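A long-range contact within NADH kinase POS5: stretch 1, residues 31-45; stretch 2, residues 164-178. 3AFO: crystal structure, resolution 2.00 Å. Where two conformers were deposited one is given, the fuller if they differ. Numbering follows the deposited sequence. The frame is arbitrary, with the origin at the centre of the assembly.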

# COMPACT_ATOMS: atom_id res chain seq x y z
N LYS A 31 9.68 -7.02 30.33
CA LYS A 31 9.87 -7.45 28.94
C LYS A 31 11.33 -7.41 28.45
O LYS A 31 11.63 -7.76 27.30
CB LYS A 31 8.92 -6.67 28.00
CG LYS A 31 9.12 -5.17 27.95
CD LYS A 31 7.79 -4.46 27.66
CE LYS A 31 8.01 -3.15 26.90
NZ LYS A 31 6.75 -2.37 26.68
N LEU A 32 12.22 -6.97 29.32
CA LEU A 32 13.65 -7.16 29.12
C LEU A 32 14.14 -8.22 30.11
O LEU A 32 13.51 -8.45 31.14
CB LEU A 32 14.40 -5.84 29.32
CG LEU A 32 14.08 -4.70 28.34
CD1 LEU A 32 14.73 -3.40 28.79
CD2 LEU A 32 14.52 -5.06 26.92
N GLN A 33 15.25 -8.86 29.80
CA GLN A 33 15.86 -9.83 30.71
C GLN A 33 17.14 -9.26 31.31
O GLN A 33 17.98 -8.71 30.59
CB GLN A 33 16.15 -11.14 29.98
CG GLN A 33 14.94 -12.05 29.78
CD GLN A 33 13.92 -11.46 28.83
OE1 GLN A 33 14.24 -11.05 27.72
NE2 GLN A 33 12.67 -11.40 29.28
N SER A 34 17.29 -9.40 32.62
CA SER A 34 18.52 -9.03 33.31
C SER A 34 19.66 -9.96 32.92
O SER A 34 19.52 -11.18 32.95
CB SER A 34 18.29 -9.10 34.82
OG SER A 34 17.23 -8.24 35.18
N LEU A 35 20.79 -9.37 32.52
CA LEU A 35 21.99 -10.13 32.20
C LEU A 35 22.87 -10.26 33.46
O LEU A 35 23.50 -9.30 33.89
CB LEU A 35 22.75 -9.47 31.05
CG LEU A 35 24.14 -10.00 30.62
CD1 LEU A 35 24.09 -11.44 30.20
CD2 LEU A 35 24.72 -9.16 29.50
N ILE A 36 22.88 -11.45 34.05
CA ILE A 36 23.63 -11.69 35.28
C ILE A 36 24.65 -12.79 35.01
O ILE A 36 24.28 -13.91 34.64
CB ILE A 36 22.70 -12.00 36.50
CG1 ILE A 36 21.76 -10.81 36.74
CG2 ILE A 36 23.52 -12.27 37.78
CD1 ILE A 36 20.55 -11.12 37.60
N TRP A 37 25.92 -12.45 35.16
CA TRP A 37 27.01 -13.36 34.88
C TRP A 37 27.15 -14.38 36.02
O TRP A 37 27.38 -13.99 37.17
CB TRP A 37 28.31 -12.58 34.67
CG TRP A 37 28.22 -11.59 33.53
CD1 TRP A 37 28.05 -10.24 33.61
CD2 TRP A 37 28.28 -11.90 32.13
NE1 TRP A 37 28.01 -9.68 32.36
CE2 TRP A 37 28.15 -10.68 31.43
CE3 TRP A 37 28.44 -13.09 31.40
CZ2 TRP A 37 28.17 -10.62 30.03
CZ3 TRP A 37 28.46 -13.02 30.02
CH2 TRP A 37 28.33 -11.80 29.35
N GLN A 38 26.99 -15.66 35.70
CA GLN A 38 27.23 -16.71 36.70
C GLN A 38 28.73 -16.84 36.98
O GLN A 38 29.16 -16.72 38.13
CB GLN A 38 26.59 -18.05 36.32
CG GLN A 38 26.52 -19.01 37.52
CD GLN A 38 25.81 -20.31 37.23
OE1 GLN A 38 26.17 -21.05 36.31
NE2 GLN A 38 24.79 -20.61 38.03
N ASN A 39 29.52 -17.09 35.93
CA ASN A 39 30.97 -16.88 35.99
C ASN A 39 31.24 -15.44 35.54
O ASN A 39 30.58 -14.97 34.62
CB ASN A 39 31.74 -17.82 35.04
CG ASN A 39 31.13 -19.21 34.93
OD1 ASN A 39 30.38 -19.65 35.80
ND2 ASN A 39 31.47 -19.91 33.86
N PRO A 40 32.20 -14.74 36.19
CA PRO A 40 32.51 -13.36 35.79
C PRO A 40 32.83 -13.21 34.29
O PRO A 40 33.40 -14.11 33.68
CB PRO A 40 33.74 -13.02 36.64
CG PRO A 40 33.59 -13.90 37.87
CD PRO A 40 33.02 -15.19 37.34
N LEU A 41 32.45 -12.07 33.72
CA LEU A 41 32.73 -11.77 32.32
C LEU A 41 34.24 -11.62 32.10
O LEU A 41 34.88 -10.82 32.78
CB LEU A 41 32.01 -10.48 31.90
CG LEU A 41 32.41 -9.77 30.61
CD1 LEU A 41 32.21 -10.68 29.41
CD2 LEU A 41 31.63 -8.47 30.43
N GLN A 42 34.78 -12.37 31.15
CA GLN A 42 36.21 -12.29 30.83
C GLN A 42 36.52 -12.19 29.33
O GLN A 42 37.27 -11.29 28.92
CB GLN A 42 36.96 -13.49 31.42
CG GLN A 42 37.17 -13.44 32.92
CD GLN A 42 38.14 -14.52 33.39
OE1 GLN A 42 37.83 -15.71 33.36
NE2 GLN A 42 39.33 -14.10 33.80
N ASN A 43 35.97 -13.10 28.52
CA ASN A 43 36.31 -13.21 27.11
C ASN A 43 35.40 -12.33 26.23
O ASN A 43 34.24 -12.67 25.97
CB ASN A 43 36.22 -14.66 26.63
CG ASN A 43 37.14 -15.61 27.40
OD1 ASN A 43 38.04 -15.19 28.15
ND2 ASN A 43 36.91 -16.91 27.22
N VAL A 44 35.94 -11.21 25.78
CA VAL A 44 35.17 -10.25 24.99
C VAL A 44 35.62 -10.28 23.54
O VAL A 44 36.74 -9.90 23.22
CB VAL A 44 35.29 -8.82 25.58
CG1 VAL A 44 34.49 -7.80 24.76
CG2 VAL A 44 34.82 -8.81 27.05
N TYR A 45 34.74 -10.75 22.66
CA TYR A 45 34.97 -10.75 21.21
C TYR A 45 34.47 -9.44 20.57
O TYR A 45 33.31 -9.06 20.72
CB TYR A 45 34.30 -11.96 20.57
CG TYR A 45 34.37 -12.04 19.06
CD1 TYR A 45 35.55 -11.78 18.37
CD2 TYR A 45 33.24 -12.41 18.31
CE1 TYR A 45 35.61 -11.87 16.99
CE2 TYR A 45 33.30 -12.51 16.93
CZ TYR A 45 34.49 -12.24 16.27
OH TYR A 45 34.56 -12.33 14.90
N VAL A 164 28.55 2.11 29.73
CA VAL A 164 27.72 0.97 29.29
C VAL A 164 28.41 -0.35 29.60
O VAL A 164 27.79 -1.24 30.20
CB VAL A 164 27.34 1.07 27.78
CG1 VAL A 164 26.62 -0.19 27.31
CG2 VAL A 164 26.47 2.31 27.53
N PHE A 165 29.68 -0.48 29.23
CA PHE A 165 30.45 -1.69 29.55
C PHE A 165 30.49 -1.98 31.06
O PHE A 165 30.36 -3.13 31.48
CB PHE A 165 31.86 -1.69 28.94
CG PHE A 165 32.59 -3.00 29.13
CD1 PHE A 165 32.33 -4.08 28.29
CD2 PHE A 165 33.50 -3.16 30.17
CE1 PHE A 165 32.97 -5.29 28.48
CE2 PHE A 165 34.14 -4.37 30.38
CZ PHE A 165 33.89 -5.44 29.53
N GLN A 166 30.66 -0.91 31.85
CA GLN A 166 30.61 -0.93 33.32
C GLN A 166 29.33 -1.62 33.83
O GLN A 166 29.38 -2.51 34.68
CB GLN A 166 30.69 0.51 33.85
CG GLN A 166 31.10 0.66 35.32
CD GLN A 166 31.34 2.12 35.71
OE1 GLN A 166 30.40 2.92 35.82
NE2 GLN A 166 32.61 2.47 35.93
N GLU A 167 28.18 -1.21 33.28
CA GLU A 167 26.87 -1.76 33.66
C GLU A 167 26.75 -3.23 33.26
O GLU A 167 26.19 -4.04 34.02
CB GLU A 167 25.72 -0.95 33.03
CG GLU A 167 25.59 0.49 33.54
CD GLU A 167 25.59 0.59 35.07
OE1 GLU A 167 24.71 -0.02 35.72
OE2 GLU A 167 26.47 1.28 35.62
N VAL A 168 27.28 -3.55 32.09
CA VAL A 168 27.21 -4.90 31.56
C VAL A 168 28.00 -5.86 32.44
O VAL A 168 27.45 -6.84 32.93
CB VAL A 168 27.67 -4.97 30.08
CG1 VAL A 168 27.81 -6.42 29.61
CG2 VAL A 168 26.68 -4.20 29.16
N ILE A 169 29.29 -5.56 32.66
CA ILE A 169 30.17 -6.45 33.42
C ILE A 169 29.75 -6.61 34.90
O ILE A 169 29.96 -7.65 35.50
CB ILE A 169 31.69 -6.03 33.25
CG1 ILE A 169 32.63 -7.09 33.84
CG2 ILE A 169 31.96 -4.62 33.80
CD1 ILE A 169 34.05 -7.05 33.24
N SER A 170 29.14 -5.57 35.46
CA SER A 170 28.68 -5.60 36.84
C SER A 170 27.31 -6.27 37.01
O SER A 170 26.70 -6.17 38.07
CB SER A 170 28.58 -4.18 37.40
OG SER A 170 29.75 -3.43 37.13
N SER A 171 26.85 -6.96 35.97
CA SER A 171 25.53 -7.63 35.98
C SER A 171 24.34 -6.68 36.24
O SER A 171 23.34 -7.09 36.84
CB SER A 171 25.51 -8.81 36.98
OG SER A 171 26.43 -9.82 36.60
N ARG A 172 24.44 -5.44 35.77
CA ARG A 172 23.32 -4.49 35.91
C ARG A 172 22.60 -4.13 34.59
O ARG A 172 21.69 -3.29 34.58
CB ARG A 172 23.77 -3.20 36.61
CG ARG A 172 24.33 -3.41 38.03
CD ARG A 172 24.51 -2.08 38.73
NE ARG A 172 25.57 -1.28 38.12
CZ ARG A 172 26.84 -1.29 38.51
NH1 ARG A 172 27.22 -2.06 39.53
NH2 ARG A 172 27.74 -0.53 37.89
N ALA A 173 23.01 -4.75 33.50
CA ALA A 173 22.40 -4.47 32.20
C ALA A 173 21.19 -5.36 31.95
O ALA A 173 21.03 -6.42 32.57
CB ALA A 173 23.42 -4.65 31.08
N LYS A 174 20.34 -4.91 31.02
CA LYS A 174 19.19 -5.70 30.58
C LYS A 174 19.24 -5.89 29.07
O LYS A 174 19.80 -5.06 28.35
CB LYS A 174 17.89 -5.02 31.00
CG LYS A 174 17.57 -5.19 32.47
CD LYS A 174 16.29 -4.49 32.84
CE LYS A 174 16.03 -4.55 34.33
NZ LYS A 174 14.78 -3.81 34.63
N CYS A 175 18.65 -7.00 28.61
CA CYS A 175 18.70 -7.39 27.21
C CYS A 175 17.30 -7.64 26.65
O CYS A 175 16.42 -8.12 27.37
CB CYS A 175 19.50 -8.69 27.05
SG CYS A 175 21.27 -8.53 27.34
N LEU A 176 17.14 -7.31 25.37
CA LEU A 176 15.99 -7.71 24.58
C LEU A 176 16.31 -9.02 23.87
O LEU A 176 17.37 -9.17 23.23
CB LEU A 176 15.67 -6.63 23.54
CG LEU A 176 14.65 -6.97 22.44
CD1 LEU A 176 13.21 -6.77 22.95
CD2 LEU A 176 14.93 -6.11 21.21
N HIS A 177 15.39 -9.96 23.99
CA HIS A 177 15.49 -11.22 23.27
C HIS A 177 14.97 -11.09 21.84
O HIS A 177 13.87 -10.57 21.62
CB HIS A 177 14.73 -12.33 24.02
CG HIS A 177 14.79 -13.64 23.32
ND1 HIS A 177 15.90 -14.46 23.37
CD2 HIS A 177 13.89 -14.27 22.53
CE1 HIS A 177 15.67 -15.55 22.66
NE2 HIS A 177 14.46 -15.46 22.13
N ARG A 178 15.78 -11.51 20.88
CA ARG A 178 15.39 -11.52 19.48
C ARG A 178 15.50 -12.95 19.00
O ARG A 178 16.52 -13.60 19.21
CB ARG A 178 16.28 -10.62 18.63
CG ARG A 178 16.31 -9.14 19.03
CD ARG A 178 17.25 -8.37 18.08
NE ARG A 178 17.41 -6.94 18.38
CZ ARG A 178 16.50 -6.00 18.10
NH1 ARG A 178 15.33 -6.32 17.54
NH2 ARG A 178 16.75 -4.74 18.41
O HOH W 1 13.10 -9.54 25.77
O HOH W 2 24.80 -7.03 32.84
O HOH W 3 31.25 -9.99 35.45

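The tightest links are main-chain hydrogen bonds of a short antiparallel pairing. Q33 N donates to C175 O at 2.8 Å, and C175 N returns a bond to Q33 O at 2.7 Å; two residues on, L35 N reaches A173 O at 3.0 Å. S34 and K174 form the intervening non-hydrogen-bonded pair, their side chains on one face of the sheet, while Q33 and C175 share the other.

Beyond A173 the ladder gives way to side chains. S171, with phi and psi both positive, turns its CB toward the first stretch, and its small hydroxyl fits close against the backbone: W37 N donates to S171 OG at 3.0 Å. The indole of W37 supplies a second donor, NE1, to V168 O at 3.0 Å, which lies at the ring edge near its plane. V168 O also accepts from S171 N at 3.1 Å, so one carbonyl near the helix end serves both the turn and the tryptophan.

Three waters bridge further polar groups of the two stretches. One donates to L35 O (2.8 Å) and V168 O (2.7 Å) and accepts from A173 N (3.0 Å), linking L35 O and A173 N, the groups that the L35 N to A173 O bond leaves free. Another joins L41 N to I169 O, and the third links K31 O and Q33 OE1 to H177 N.

Apolar side chains fill in around this framework. L35, buried, sets CB 4.1 Å from C175 SG and CD2 4.1 Å from V168 CG1; the apolar surfaces of C175 and V168 both lie in contact with the leucine, as suits a buried position. L41 directs CB toward the second stretch, and its CD2 lies 3.7 Å from I169 CB and 3.9 Å from F165 CZ, and V44 CG2 meets the edge of the F165 ring at CE1, 4.2 Å away. At the other end L32 CD2 packs on L176 CB at 3.9 Å. Together the stretches bury 826 Å², counting both sides.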